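Local coordinates for protein 5-carboxymethyl-2-hydroxymuconate semialdehyde dehydrogenase (Thermus thermophilus, PDB 2D4E) that probably catalyses the NAD-dependent oxidation of 5-carboxymethyl-2-hydroxymuconate semialdehyde to the corresponding carboxylic acid, at residues E24-H29 and L55-R60; P37-E42 and E63-R68; A439-R444 and G459-N464; L312-I317 and I418-E423. One frame throughout, in Å; residues are numbered along the deposited sequence.

Contact 1. Residues E24-H29 and L55-R60; sequences ERPALH and LGVAAR
With chi1 at -49°, CG of His-29 lies anti to its own carbonyl carbon and beside its backbone N, and a chi2 of -62° turns one face of the imidazole onto the methyl of Ala-59. This is a CH-pi contact: Ala-59 CB lies 3.6 Å from the centroid of the His-29 ring, offset toward the rim, so that His-29 NE2 is its nearest ring atom at 3.3 Å. Two hydrogen bonds beyond the segments fix the ring's rotation, NE2 with Ser-38 OG and ND1 with the backbone N of Gln-226. An alanine here would remove both ring bonds and the cover over Ala-59 CB, and would probably loosen the link to the Ser-38 loop.

Upstream, Ala-27 forms a single beta bridge, both its backbone polar groups turned to strand 53-59. Ala-27 N donates almost straight to Val-57 O (2.7 Å), in the carbonyl plane; Ala-59 N donates to Ala-27 O (2.8 Å), nearly along the C=O axis. A water prolongs the pairing, accepting from Val-57 N at 2.8 Å and donating weakly to Arg-25 O. Apolar groups line the bridge: Pro-26 CB lies alongside Val-57 CG2 at 3.8 Å, and the methyls Ala-27 CB and Ala-58 CB meet at 3.7 Å.

The connection from helix 12-24 to strand 29-31 thus borders one edge of strand 53-59, whose other edge pairs antiparallel with strand 43-48, while Ala-27 also packs on Phe-203 and Thr-206 of helix 203-214.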
loop_
_atom_site.group_PDB
_atom_site.type_symbol
_atom_site.label_atom_id
_atom_site.label_comp_id
_atom_site.label_asym_id
_atom_site.label_seq_id
_atom_site.Cartn_x
_atom_site.Cartn_y
_atom_site.Cartn_z
ATOM N N GLU C 24 49.952 11.256 -9.281
ATOM C CA GLU C 24 50.764 11.208 -8.076
ATOM C C GLU C 24 50.310 10.175 -7.046
ATOM O O GLU C 24 51.135 9.502 -6.427
ATOM C CB GLU C 24 50.778 12.590 -7.412
ATOM C CG GLU C 24 51.337 12.583 -5.993
ATOM C CD GLU C 24 50.963 13.827 -5.198
ATOM O OE1 GLU C 24 49.751 14.131 -5.098
ATOM O OE2 GLU C 24 51.880 14.491 -4.665
ATOM N N ARG C 25 48.999 10.048 -6.869
ATOM C CA ARG C 25 48.457 9.139 -5.867
ATOM C C ARG C 25 47.760 7.874 -6.362
ATOM O O ARG C 25 46.734 7.936 -7.043
ATOM C CB ARG C 25 47.497 9.912 -4.952
ATOM C CG ARG C 25 48.150 11.067 -4.214
ATOM C CD ARG C 25 49.281 10.562 -3.320
ATOM N NE ARG C 25 48.782 9.835 -2.155
ATOM C CZ ARG C 25 48.191 10.413 -1.112
ATOM N NH1 ARG C 25 48.028 11.730 -1.085
ATOM N NH2 ARG C 25 47.757 9.672 -0.097
ATOM N N PRO C 26 48.314 6.701 -6.019
ATOM C CA PRO C 26 47.704 5.436 -6.443
ATOM C C PRO C 26 46.328 5.327 -5.787
ATOM O O PRO C 26 46.150 5.753 -4.645
ATOM C CB PRO C 26 48.673 4.384 -5.905
ATOM C CG PRO C 26 49.995 5.111 -5.889
ATOM C CD PRO C 26 49.610 6.469 -5.356
ATOM N N ALA C 27 45.353 4.780 -6.505
ATOM C CA ALA C 27 44.008 4.623 -5.951
ATOM C C ALA C 27 44.017 3.367 -5.080
ATOM O O ALA C 27 44.144 2.255 -5.589
ATOM C CB ALA C 27 42.989 4.486 -7.080
ATOM N N LEU C 28 43.881 3.542 -3.770
ATOM C CA LEU C 28 43.922 2.406 -2.850
ATOM C C LEU C 28 42.568 1.857 -2.421
ATOM O O LEU C 28 41.523 2.469 -2.646
ATOM C CB LEU C 28 44.715 2.788 -1.597
ATOM C CG LEU C 28 46.149 3.290 -1.809
ATOM C CD1 LEU C 28 46.735 3.753 -0.484
ATOM C CD2 LEU C 28 46.988 2.183 -2.411
ATOM N N HIS C 29 42.601 0.683 -1.800
ATOM C CA HIS C 29 41.393 0.055 -1.290
ATOM C C HIS C 29 41.062 0.784 0.002
ATOM O O HIS C 29 41.900 1.493 0.557
ATOM C CB HIS C 29 41.632 -1.415 -0.918
ATOM C CG HIS C 29 42.334 -2.215 -1.968
ATOM N ND1 HIS C 29 41.804 -2.434 -3.222
ATOM C CD2 HIS C 29 43.515 -2.880 -1.937
ATOM C CE1 HIS C 29 42.627 -3.201 -3.917
ATOM N NE2 HIS C 29 43.672 -3.484 -3.160
ATOM N N LEU C 55 46.685 7.530 -16.714
ATOM C CA LEU C 55 46.225 8.588 -15.814
ATOM C C LEU C 55 46.801 8.380 -14.427
ATOM O O LEU C 55 47.132 9.334 -13.717
ATOM C CB LEU C 55 44.700 8.574 -15.695
ATOM C CG LEU C 55 43.833 9.332 -16.696
ATOM C CD1 LEU C 55 42.367 9.024 -16.407
ATOM C CD2 LEU C 55 44.092 10.830 -16.580
ATOM N N GLY C 56 46.900 7.115 -14.048
ATOM C CA GLY C 56 47.413 6.760 -12.744
ATOM C C GLY C 56 47.242 5.271 -12.549
ATOM O O GLY C 56 46.963 4.542 -13.508
ATOM N N VAL C 57 47.404 4.809 -11.315
ATOM C CA VAL C 57 47.276 3.391 -11.028
ATOM C C VAL C 57 46.373 3.131 -9.829
ATOM O O VAL C 57 46.177 4.002 -8.984
ATOM C CB VAL C 57 48.672 2.759 -10.767
ATOM C CG1 VAL C 57 49.593 3.028 -11.955
ATOM C CG2 VAL C 57 49.283 3.330 -9.494
ATOM N N ALA C 58 45.819 1.926 -9.765
ATOM C CA ALA C 58 44.951 1.538 -8.666
ATOM C C ALA C 58 45.425 0.194 -8.127
ATOM O O ALA C 58 45.903 -0.648 -8.889
ATOM C CB ALA C 58 43.505 1.432 -9.152
ATOM N N ALA C 59 45.292 -0.002 -6.817
ATOM C CA ALA C 59 45.704 -1.254 -6.182
ATOM C C ALA C 59 44.987 -2.449 -6.811
ATOM O O ALA C 59 43.774 -2.413 -7.036
ATOM C CB ALA C 59 45.416 -1.199 -4.687
ATOM N N ARG C 60 45.738 -3.508 -7.093
ATOM C CA ARG C 60 45.169 -4.701 -7.701
ATOM C C ARG C 60 44.732 -5.679 -6.621
ATOM O O ARG C 60 45.508 -6.528 -6.188
ATOM C CB ARG C 60 46.196 -5.355 -8.628
ATOM C CG ARG C 60 45.666 -6.545 -9.408
ATOM C CD ARG C 60 46.654 -6.973 -10.475
ATOM N NE ARG C 60 46.195 -8.148 -11.208
ATOM C CZ ARG C 60 46.829 -8.671 -12.252
ATOM N NH1 ARG C 60 47.955 -8.123 -12.690
ATOM N NH2 ARG C 60 46.343 -9.745 -12.858
HETATM O O HOH W 1 48.004 7.000 -9.627
#

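Contact 2. Residues P37-E42 and E63-R68; sequences PSESGE and EREVDR
A type I beta turn from Ser-38 to Gly-41 docks on the first turns of helix 63-80 through a salt-bridge network of Glu-39, Arg-64 and Arg-68. Along Glu-39, CB passes 3.8 Å from Glu-65 OE1, and CG, anti to the carbonyl carbon, has Arg-68 NH1 3.6 Å away. The chain then extends, bringing CD of Glu-39 within 3.8 Å of Arg-64 CD. At the tip the oxygens part: OE2 of Glu-39 makes a salt bridge with Arg-64 NH1 (3.2 Å), the two side chains crossing at about a right angle, whereas OE1 meets Arg-68 NH1 tip to tip in a weak, long bond of 3.4 Å.

Glu-65 bends at chi2 (72°), so that its OE1 accepts from Glu-39 N at 2.7 Å with the anti lone pair; OE1 also accepts a hydrogen bond from a water that itself accepts from Ser-40 N. Its OE2 hydrogen-bonds to Gly-62 N. An alanine here would remove all these carboxylate bonds and would probably leave the turn less firmly held to the helix start.

A second water lies in the Arg-68 guanidinium plane, accepting from NH1 and donating to Pro-37 O at 2.6 Å.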
loop_
_atom_site.group_PDB
_atom_site.type_symbol
_atom_site.label_atom_id
_atom_site.label_comp_id
_atom_site.label_asym_id
_atom_site.label_seq_id
_atom_site.Cartn_x
_atom_site.Cartn_y
_atom_site.Cartn_z
ATOM N N PRO C 37 46.942 -0.622 0.365
ATOM C CA PRO C 37 47.295 -1.200 -0.931
ATOM C C PRO C 37 47.031 -2.692 -0.838
ATOM O O PRO C 37 46.623 -3.186 0.211
ATOM C CB PRO C 37 48.782 -0.910 -1.030
ATOM C CG PRO C 37 49.223 -1.157 0.385
ATOM C CD PRO C 37 48.151 -0.428 1.192
ATOM N N SER C 38 47.256 -3.409 -1.930
ATOM C CA SER C 38 47.076 -4.851 -1.905
ATOM C C SER C 38 48.293 -5.387 -1.151
ATOM O O SER C 38 49.341 -4.740 -1.134
ATOM C CB SER C 38 47.051 -5.405 -3.325
ATOM O OG SER C 38 46.011 -4.804 -4.072
ATOM N N GLU C 39 48.162 -6.549 -0.520
ATOM C CA GLU C 39 49.283 -7.113 0.223
ATOM C C GLU C 39 50.455 -7.417 -0.704
ATOM O O GLU C 39 51.611 -7.369 -0.287
ATOM C CB GLU C 39 48.848 -8.381 0.965
ATOM C CG GLU C 39 47.770 -8.125 2.017
ATOM C CD GLU C 39 47.348 -9.381 2.766
ATOM O OE1 GLU C 39 46.340 -9.314 3.503
ATOM O OE2 GLU C 39 48.020 -10.426 2.626
ATOM N N SER C 40 50.154 -7.710 -1.966
ATOM C CA SER C 40 51.185 -8.020 -2.951
ATOM C C SER C 40 51.882 -6.755 -3.456
ATOM O O SER C 40 52.933 -6.830 -4.094
ATOM C CB SER C 40 50.573 -8.763 -4.144
ATOM O OG SER C 40 49.801 -7.884 -4.949
ATOM N N GLY C 41 51.293 -5.597 -3.173
ATOM C CA GLY C 41 51.870 -4.341 -3.618
ATOM C C GLY C 41 51.579 -4.062 -5.085
ATOM O O GLY C 41 51.903 -2.995 -5.605
ATOM N N GLU C 42 50.960 -5.027 -5.751
ATOM C CA GLU C 42 50.627 -4.900 -7.162
ATOM C C GLU C 42 49.583 -3.826 -7.456
ATOM O O GLU C 42 48.709 -3.538 -6.635
ATOM C CB GLU C 42 50.129 -6.240 -7.704
ATOM C CG GLU C 42 51.221 -7.272 -7.911
ATOM C CD GLU C 42 50.691 -8.568 -8.501
ATOM O OE1 GLU C 42 49.907 -8.504 -9.475
ATOM O OE2 GLU C 42 51.065 -9.650 -7.998
ATOM N N GLU C 63 41.759 -12.106 -3.641
ATOM C CA GLU C 63 41.057 -12.846 -2.597
ATOM C C GLU C 63 41.329 -12.343 -1.191
ATOM O O GLU C 63 40.421 -12.275 -0.371
ATOM C CB GLU C 63 41.431 -14.327 -2.651
ATOM C CG GLU C 63 41.106 -15.017 -3.960
ATOM C CD GLU C 63 41.465 -16.495 -3.938
ATOM O OE1 GLU C 63 41.323 -17.158 -4.990
ATOM O OE2 GLU C 63 41.885 -16.995 -2.870
ATOM N N ARG C 64 42.584 -12.009 -0.913
ATOM C CA ARG C 64 42.976 -11.530 0.409
ATOM C C ARG C 64 42.382 -10.181 0.782
ATOM O O ARG C 64 41.938 -9.980 1.912
ATOM C CB ARG C 64 44.503 -11.460 0.512
ATOM C CG ARG C 64 45.147 -12.769 0.909
ATOM C CD ARG C 64 46.657 -12.641 0.997
ATOM N NE ARG C 64 47.226 -13.700 1.824
ATOM C CZ ARG C 64 47.049 -13.797 3.139
ATOM N NH1 ARG C 64 46.329 -12.888 3.789
ATOM N NH2 ARG C 64 47.602 -14.799 3.810
ATOM N N GLU C 65 42.383 -9.246 -0.158
ATOM C CA GLU C 65 41.823 -7.933 0.121
ATOM C C GLU C 65 40.306 -8.068 0.256
ATOM O O GLU C 65 39.682 -7.452 1.130
ATOM C CB GLU C 65 42.200 -6.948 -0.996
ATOM C CG GLU C 65 43.694 -6.583 -1.020
ATOM C CD GLU C 65 44.595 -7.716 -1.506
ATOM O OE1 GLU C 65 45.788 -7.721 -1.130
ATOM O OE2 GLU C 65 44.121 -8.589 -2.274
ATOM N N VAL C 66 39.717 -8.902 -0.593
ATOM C CA VAL C 66 38.278 -9.121 -0.541
ATOM C C VAL C 66 37.896 -9.769 0.790
ATOM O O VAL C 66 36.902 -9.386 1.411
ATOM C CB VAL C 66 37.809 -10.014 -1.713
ATOM C CG1 VAL C 66 36.345 -10.436 -1.513
ATOM C CG2 VAL C 66 37.954 -9.249 -3.017
ATOM N N ASP C 67 38.691 -10.740 1.237
ATOM C CA ASP C 67 38.403 -11.419 2.499
ATOM C C ASP C 67 38.399 -10.419 3.659
ATOM O O ASP C 67 37.506 -10.435 4.501
ATOM C CB ASP C 67 39.426 -12.535 2.743
ATOM C CG ASP C 67 39.152 -13.311 4.019
ATOM O OD1 ASP C 67 38.016 -13.790 4.206
ATOM O OD2 ASP C 67 40.077 -13.448 4.842
ATOM N N ARG C 68 39.391 -9.532 3.691
ATOM C CA ARG C 68 39.470 -8.527 4.742
ATOM C C ARG C 68 38.286 -7.558 4.679
ATOM O O ARG C 68 37.741 -7.169 5.710
ATOM C CB ARG C 68 40.790 -7.757 4.632
ATOM C CG ARG C 68 42.012 -8.555 5.071
ATOM C CD ARG C 68 43.310 -7.925 4.562
ATOM N NE ARG C 68 43.493 -6.555 5.042
ATOM C CZ ARG C 68 44.436 -5.725 4.601
ATOM N NH1 ARG C 68 45.293 -6.119 3.664
ATOM N NH2 ARG C 68 44.523 -4.497 5.096
HETATM O O HOH W 2 47.261 -4.146 2.571
HETATM O O HOH W 3 47.641 -9.256 -2.449
#

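Contact 3. Residues A439-R444 and G459-N464; sequences AYVFTR and GMVYLN
Strands 439-442 and 460-463 run parallel, their short axes 4.7 Å apart and inclined by 21°, with Tyr-462 N donating to Ala-439 O, Val-441 N to Tyr-462 O (2.8 Å) and Asn-464 N to Val-441 O (2.7 Å). On one face Tyr-440 and Tyr-462 point the same way, ring planes 16° from parallel but slid so far apart that they barely overlap; Tyr-440 CE2 touches Tyr-462 CD2 at 3.5 Å. Tyr-440 OH hydrogen-bonds to Thr-306 O and Asn-467 ND2. On the other face Val-441 CB lies 3.7 Å from Leu-463 CD2.

Beyond the last bridge the side-chain amide of Asn-464 takes over the pairing from the backbone. Its CG is anti to the carbonyl carbon (chi1 -62°), and the amide grips both backbone groups of Thr-443: OD1 accepts from Thr-443 N (3.0 Å) on a lone pair, while ND2 donates to Thr-443 O (2.9 Å) from above the carbonyl plane. Phe-442 CD2 packs against Asn-464 CA.

Strand 460-463 also pairs in parallel with a strand of a second subunit, extending the sheet across the interface. Within the chain, strand 438-442, helix 446-455 and strand 460-463 form a beta-alpha-beta unit at the edge of the mixed sheet.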
loop_
_atom_site.group_PDB
_atom_site.type_symbol
_atom_site.label_atom_id
_atom_site.label_comp_id
_atom_site.label_asym_id
_atom_site.label_seq_id
_atom_site.Cartn_x
_atom_site.Cartn_y
_atom_site.Cartn_z
ATOM N N ALA C 439 12.022 0.981 -23.514
ATOM C CA ALA C 439 11.363 1.085 -24.808
ATOM C C ALA C 439 10.828 2.509 -24.888
ATOM O O ALA C 439 10.458 3.088 -23.869
ATOM C CB ALA C 439 10.224 0.075 -24.917
ATOM N N TYR C 440 10.809 3.073 -26.092
ATOM C CA TYR C 440 10.329 4.436 -26.307
ATOM C C TYR C 440 9.291 4.447 -27.428
ATOM O O TYR C 440 9.537 3.940 -28.531
ATOM C CB TYR C 440 11.500 5.354 -26.664
ATOM C CG TYR C 440 12.635 5.284 -25.665
ATOM C CD1 TYR C 440 13.548 4.230 -25.690
ATOM C CD2 TYR C 440 12.769 6.249 -24.662
ATOM C CE1 TYR C 440 14.565 4.133 -24.747
ATOM C CE2 TYR C 440 13.783 6.164 -23.706
ATOM C CZ TYR C 440 14.676 5.104 -23.753
ATOM O OH TYR C 440 15.675 5.004 -22.809
ATOM N N VAL C 441 8.130 5.027 -27.151
ATOM C CA VAL C 441 7.065 5.064 -28.133
ATOM C C VAL C 441 6.656 6.485 -28.484
ATOM O O VAL C 441 6.324 7.285 -27.610
ATOM C CB VAL C 441 5.829 4.316 -27.625
ATOM C CG1 VAL C 441 4.784 4.223 -28.729
ATOM C CG2 VAL C 441 6.235 2.929 -27.127
ATOM N N PHE C 442 6.686 6.788 -29.776
ATOM C CA PHE C 442 6.311 8.102 -30.255
ATOM C C PHE C 442 5.093 8.003 -31.170
ATOM O O PHE C 442 5.178 7.539 -32.308
ATOM C CB PHE C 442 7.494 8.750 -30.975
ATOM C CG PHE C 442 8.707 8.923 -30.101
ATOM C CD1 PHE C 442 9.625 7.889 -29.945
ATOM C CD2 PHE C 442 8.907 10.109 -29.393
ATOM C CE1 PHE C 442 10.726 8.031 -29.092
ATOM C CE2 PHE C 442 10.004 10.259 -28.537
ATOM C CZ PHE C 442 10.914 9.220 -28.386
ATOM N N THR C 443 3.956 8.433 -30.641
ATOM C CA THR C 443 2.687 8.423 -31.357
ATOM C C THR C 443 1.766 9.344 -30.566
ATOM O O THR C 443 1.912 9.468 -29.346
ATOM C CB THR C 443 2.073 7.003 -31.393
ATOM O OG1 THR C 443 0.924 6.997 -32.248
ATOM C CG2 THR C 443 1.648 6.561 -29.980
ATOM N N ARG C 444 0.830 9.999 -31.246
ATOM C CA ARG C 444 -0.093 10.894 -30.560
ATOM C C ARG C 444 -1.383 10.175 -30.177
ATOM O O ARG C 444 -2.149 10.671 -29.356
ATOM C CB ARG C 444 -0.441 12.104 -31.435
ATOM C CG ARG C 444 0.635 13.180 -31.555
ATOM C CD ARG C 444 0.001 14.443 -32.151
ATOM N NE ARG C 444 0.908 15.584 -32.287
ATOM C CZ ARG C 444 1.666 15.825 -33.354
ATOM N NH1 ARG C 444 1.645 15.000 -34.393
ATOM N NH2 ARG C 444 2.429 16.909 -33.392
ATOM N N GLY C 459 11.186 -3.124 -18.684
ATOM C CA GLY C 459 10.912 -2.683 -17.333
ATOM C C GLY C 459 10.414 -1.248 -17.347
ATOM O O GLY C 459 9.655 -0.843 -16.466
ATOM N N MET C 460 10.836 -0.485 -18.355
ATOM C CA MET C 460 10.456 0.925 -18.479
ATOM C C MET C 460 10.020 1.328 -19.885
ATOM O O MET C 460 10.704 1.035 -20.861
ATOM C CB MET C 460 11.630 1.837 -18.096
ATOM C CG MET C 460 11.872 2.042 -16.611
ATOM S SD MET C 460 12.563 0.597 -15.844
ATOM C CE MET C 460 14.007 0.332 -16.852
ATOM N N VAL C 461 8.888 2.015 -19.980
ATOM C CA VAL C 461 8.399 2.495 -21.263
ATOM C C VAL C 461 8.207 4.005 -21.162
ATOM O O VAL C 461 7.618 4.509 -20.202
ATOM C CB VAL C 461 7.055 1.844 -21.656
ATOM C CG1 VAL C 461 6.526 2.480 -22.941
ATOM C CG2 VAL C 461 7.237 0.338 -21.860
ATOM N N TYR C 462 8.737 4.721 -22.145
ATOM C CA TYR C 462 8.617 6.169 -22.196
ATOM C C TYR C 462 7.776 6.531 -23.409
ATOM O O TYR C 462 8.071 6.122 -24.538
ATOM C CB TYR C 462 10.001 6.813 -22.295
ATOM C CG TYR C 462 10.838 6.583 -21.058
ATOM C CD1 TYR C 462 10.757 7.449 -19.962
ATOM C CD2 TYR C 462 11.664 5.464 -20.956
ATOM C CE1 TYR C 462 11.482 7.199 -18.794
ATOM C CE2 TYR C 462 12.390 5.206 -19.802
ATOM C CZ TYR C 462 12.295 6.078 -18.725
ATOM O OH TYR C 462 13.021 5.819 -17.591
ATOM N N LEU C 463 6.714 7.285 -23.165
ATOM C CA LEU C 463 5.822 7.706 -24.229
ATOM C C LEU C 463 6.115 9.145 -24.613
ATOM O O LEU C 463 6.065 10.044 -23.775
ATOM C CB LEU C 463 4.366 7.572 -23.782
ATOM C CG LEU C 463 3.930 6.165 -23.353
ATOM C CD1 LEU C 463 2.466 6.187 -22.925
ATOM C CD2 LEU C 463 4.145 5.189 -24.506
ATOM N N ASN C 464 6.451 9.346 -25.882
ATOM C CA ASN C 464 6.736 10.671 -26.422
ATOM C C ASN C 464 7.797 11.497 -25.710
ATOM O O ASN C 464 7.646 12.711 -25.537
ATOM C CB ASN C 464 5.438 11.471 -26.521
ATOM C CG ASN C 464 4.450 10.830 -27.472
ATOM O OD1 ASN C 464 4.841 10.299 -28.512
ATOM N ND2 ASN C 464 3.163 10.882 -27.127
#

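Contact 4. Residues L312-I317 and I418-E423; sequences LVEEKI and IPFKDE
Backbone hydrogen bonds come first. Strands 312-314 and 418-420 are parallel neighbours, their short axes 40° apart, and Val-313 uses both its polar groups: its N donates to Ile-418 O at 3.0 Å and its O accepts from Phe-420 N at 3.2 Å, each donor standing above its acceptor's carbonyl plane. Past the strand end, Glu-315 N makes the shortest bond, to Phe-420 O, 2.8 Å and in the plane of the Phe-420 carbonyl.

Aromatic and apolar packing centres on Phe-420. Its CG occupies the crowded position between backbone N and carbonyl carbon (chi1 66°), which lays the ring over the opposing backbone: Glu-314 N sits 3.2 Å above the ring plane, toward the rim, while Leu-312 O lies at the ring edge, 3.3 Å from Phe-420 CE2. Glu-314 CB touches Phe-420 CE1 at 3.5 Å, and on the same face of the sheet as Phe-420, Leu-312 CD2 lies beside Ile-418 CB at 3.6 Å. Phe-281 meets the Phe-420 ring, and Ala-426 of helix 423-431 packs on it.

The polar interactions lie at the Glu-314 tip. Extended beyond CG, it hydrogen-bonds through OE1 to Ala-282 N and through OE2 to a water (2.6 Å) that also donates to Lys-421 O.

Leu-312, Ile-418 and Phe-420 thus make this sheet face largely apolar, and Glu-314 suits it by packing its aliphatic part on the ring while its carboxylate goes to backbone and water.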
loop_
_atom_site.group_PDB
_atom_site.type_symbol
_atom_site.label_atom_id
_atom_site.label_comp_id
_atom_site.label_asym_id
_atom_site.label_seq_id
_atom_site.Cartn_x
_atom_site.Cartn_y
_atom_site.Cartn_z
ATOM N N LEU C 312 12.789 1.869 -34.755
ATOM C CA LEU C 312 11.735 1.297 -35.587
ATOM C C LEU C 312 10.864 2.434 -36.093
ATOM O O LEU C 312 10.233 3.135 -35.306
ATOM C CB LEU C 312 10.902 0.304 -34.772
ATOM C CG LEU C 312 11.607 -1.031 -34.512
ATOM C CD1 LEU C 312 10.992 -1.755 -33.311
ATOM C CD2 LEU C 312 11.503 -1.883 -35.766
ATOM N N VAL C 313 10.832 2.615 -37.410
ATOM C CA VAL C 313 10.062 3.694 -38.006
ATOM C C VAL C 313 9.024 3.174 -38.991
ATOM O O VAL C 313 9.325 2.336 -39.840
ATOM C CB VAL C 313 10.998 4.684 -38.731
ATOM C CG1 VAL C 313 10.204 5.875 -39.251
ATOM C CG2 VAL C 313 12.106 5.137 -37.784
ATOM N N GLU C 314 7.798 3.670 -38.868
ATOM C CA GLU C 314 6.717 3.253 -39.755
ATOM C C GLU C 314 7.164 3.531 -41.192
ATOM O O GLU C 314 7.696 4.603 -41.490
ATOM C CB GLU C 314 5.440 4.025 -39.424
ATOM C CG GLU C 314 4.179 3.445 -40.042
ATOM C CD GLU C 314 2.912 4.086 -39.491
ATOM O OE1 GLU C 314 3.012 4.965 -38.599
ATOM O OE2 GLU C 314 1.813 3.704 -39.949
ATOM N N GLU C 315 6.948 2.555 -42.069
ATOM C CA GLU C 315 7.358 2.639 -43.467
ATOM C C GLU C 315 7.070 3.927 -44.224
ATOM O O GLU C 315 7.965 4.469 -44.877
ATOM C CB GLU C 315 6.774 1.460 -44.252
ATOM C CG GLU C 315 7.334 0.111 -43.829
ATOM C CD GLU C 315 6.782 -1.044 -44.644
ATOM O OE1 GLU C 315 7.169 -2.201 -44.364
ATOM O OE2 GLU C 315 5.964 -0.800 -45.560
ATOM N N LYS C 316 5.836 4.420 -44.140
ATOM C CA LYS C 316 5.448 5.625 -44.872
ATOM C C LYS C 316 6.274 6.871 -44.569
ATOM O O LYS C 316 6.195 7.852 -45.305
ATOM C CB LYS C 316 3.960 5.932 -44.654
ATOM C CG LYS C 316 3.602 6.361 -43.234
ATOM C CD LYS C 316 2.122 6.720 -43.097
ATOM C CE LYS C 316 1.227 5.496 -43.224
ATOM N NZ LYS C 316 -0.211 5.824 -42.980
ATOM N N ILE C 317 7.060 6.846 -43.496
ATOM C CA ILE C 317 7.890 8.003 -43.156
ATOM C C ILE C 317 9.340 7.611 -42.937
ATOM O O ILE C 317 10.165 8.444 -42.560
ATOM C CB ILE C 317 7.416 8.701 -41.870
ATOM C CG1 ILE C 317 7.423 7.703 -40.704
ATOM C CG2 ILE C 317 6.049 9.321 -42.093
ATOM C CD1 ILE C 317 7.435 8.354 -39.333
ATOM N N ILE C 418 15.137 0.287 -38.453
ATOM C CA ILE C 418 14.372 -0.827 -39.004
ATOM C C ILE C 418 12.934 -0.397 -39.264
ATOM O O ILE C 418 12.289 0.183 -38.395
ATOM C CB ILE C 418 14.363 -1.999 -38.005
ATOM C CG1 ILE C 418 15.797 -2.319 -37.584
ATOM C CG2 ILE C 418 13.705 -3.222 -38.626
ATOM C CD1 ILE C 418 15.899 -3.136 -36.312
ATOM N N PRO C 419 12.410 -0.682 -40.467
ATOM C CA PRO C 419 11.035 -0.311 -40.820
ATOM C C PRO C 419 9.967 -1.270 -40.314
ATOM O O PRO C 419 10.246 -2.435 -40.026
ATOM C CB PRO C 419 11.075 -0.289 -42.346
ATOM C CG PRO C 419 11.990 -1.440 -42.648
ATOM C CD PRO C 419 13.122 -1.218 -41.644
ATOM N N PHE C 420 8.745 -0.766 -40.184
ATOM C CA PHE C 420 7.622 -1.609 -39.790
ATOM C C PHE C 420 6.413 -1.084 -40.553
ATOM O O PHE C 420 6.306 0.121 -40.805
ATOM C CB PHE C 420 7.410 -1.621 -38.261
ATOM C CG PHE C 420 6.975 -0.306 -37.668
ATOM C CD1 PHE C 420 5.656 0.132 -37.790
ATOM C CD2 PHE C 420 7.870 0.461 -36.929
ATOM C CE1 PHE C 420 5.232 1.311 -37.181
ATOM C CE2 PHE C 420 7.462 1.639 -36.314
ATOM C CZ PHE C 420 6.136 2.069 -36.438
ATOM N N LYS C 421 5.528 -1.988 -40.960
ATOM C CA LYS C 421 4.361 -1.588 -41.737
ATOM C C LYS C 421 3.140 -1.228 -40.900
ATOM O O LYS C 421 2.272 -0.497 -41.365
ATOM C CB LYS C 421 3.992 -2.686 -42.743
ATOM C CG LYS C 421 3.328 -3.908 -42.134
ATOM C CD LYS C 421 3.020 -4.950 -43.199
ATOM C CE LYS C 421 2.007 -5.976 -42.703
ATOM N NZ LYS C 421 2.478 -6.682 -41.483
ATOM N N ASP C 422 3.068 -1.735 -39.674
ATOM C CA ASP C 422 1.933 -1.436 -38.810
ATOM C C ASP C 422 2.233 -1.693 -37.337
ATOM O O ASP C 422 3.286 -2.233 -36.992
ATOM C CB ASP C 422 0.707 -2.245 -39.259
ATOM C CG ASP C 422 0.941 -3.743 -39.217
ATOM O OD1 ASP C 422 0.170 -4.476 -39.872
ATOM O OD2 ASP C 422 1.879 -4.195 -38.527
ATOM N N GLU C 423 1.302 -1.301 -36.475
ATOM C CA GLU C 423 1.461 -1.456 -35.032
ATOM C C GLU C 423 1.864 -2.869 -34.629
ATOM O O GLU C 423 2.824 -3.060 -33.879
ATOM C CB GLU C 423 0.169 -1.054 -34.314
ATOM C CG GLU C 423 0.239 -1.179 -32.799
ATOM C CD GLU C 423 -1.033 -0.713 -32.101
ATOM O OE1 GLU C 423 -1.237 -1.110 -30.933
ATOM O OE2 GLU C 423 -1.816 0.051 -32.710
HETATM O O HOH W 4 1.661 1.801 -41.743
#

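Overall arrangement
The four contacts form two pairs at opposite sides of the chain's centre, with centres about 42 to 55 Å apart between pairs. Contacts 1 and 2 interleave along the N-terminal chain, about 13 Å apart between centres, and meet at Ser-38 OG, which also reaches Arg-60 O. Later in sequence, contact 4 closes before contact 3 opens; their centres are about 15 Å apart in one mixed sheet, where strands 414-420 and 310-314 are separated by strand 277-280 from 438-442 and 460-463. As in other aldehyde dehydrogenases, this sheet probably belongs to the catalytic domain, so one pair ties together the N-terminal elements and the other lies in what is probably the catalytic-domain sheet.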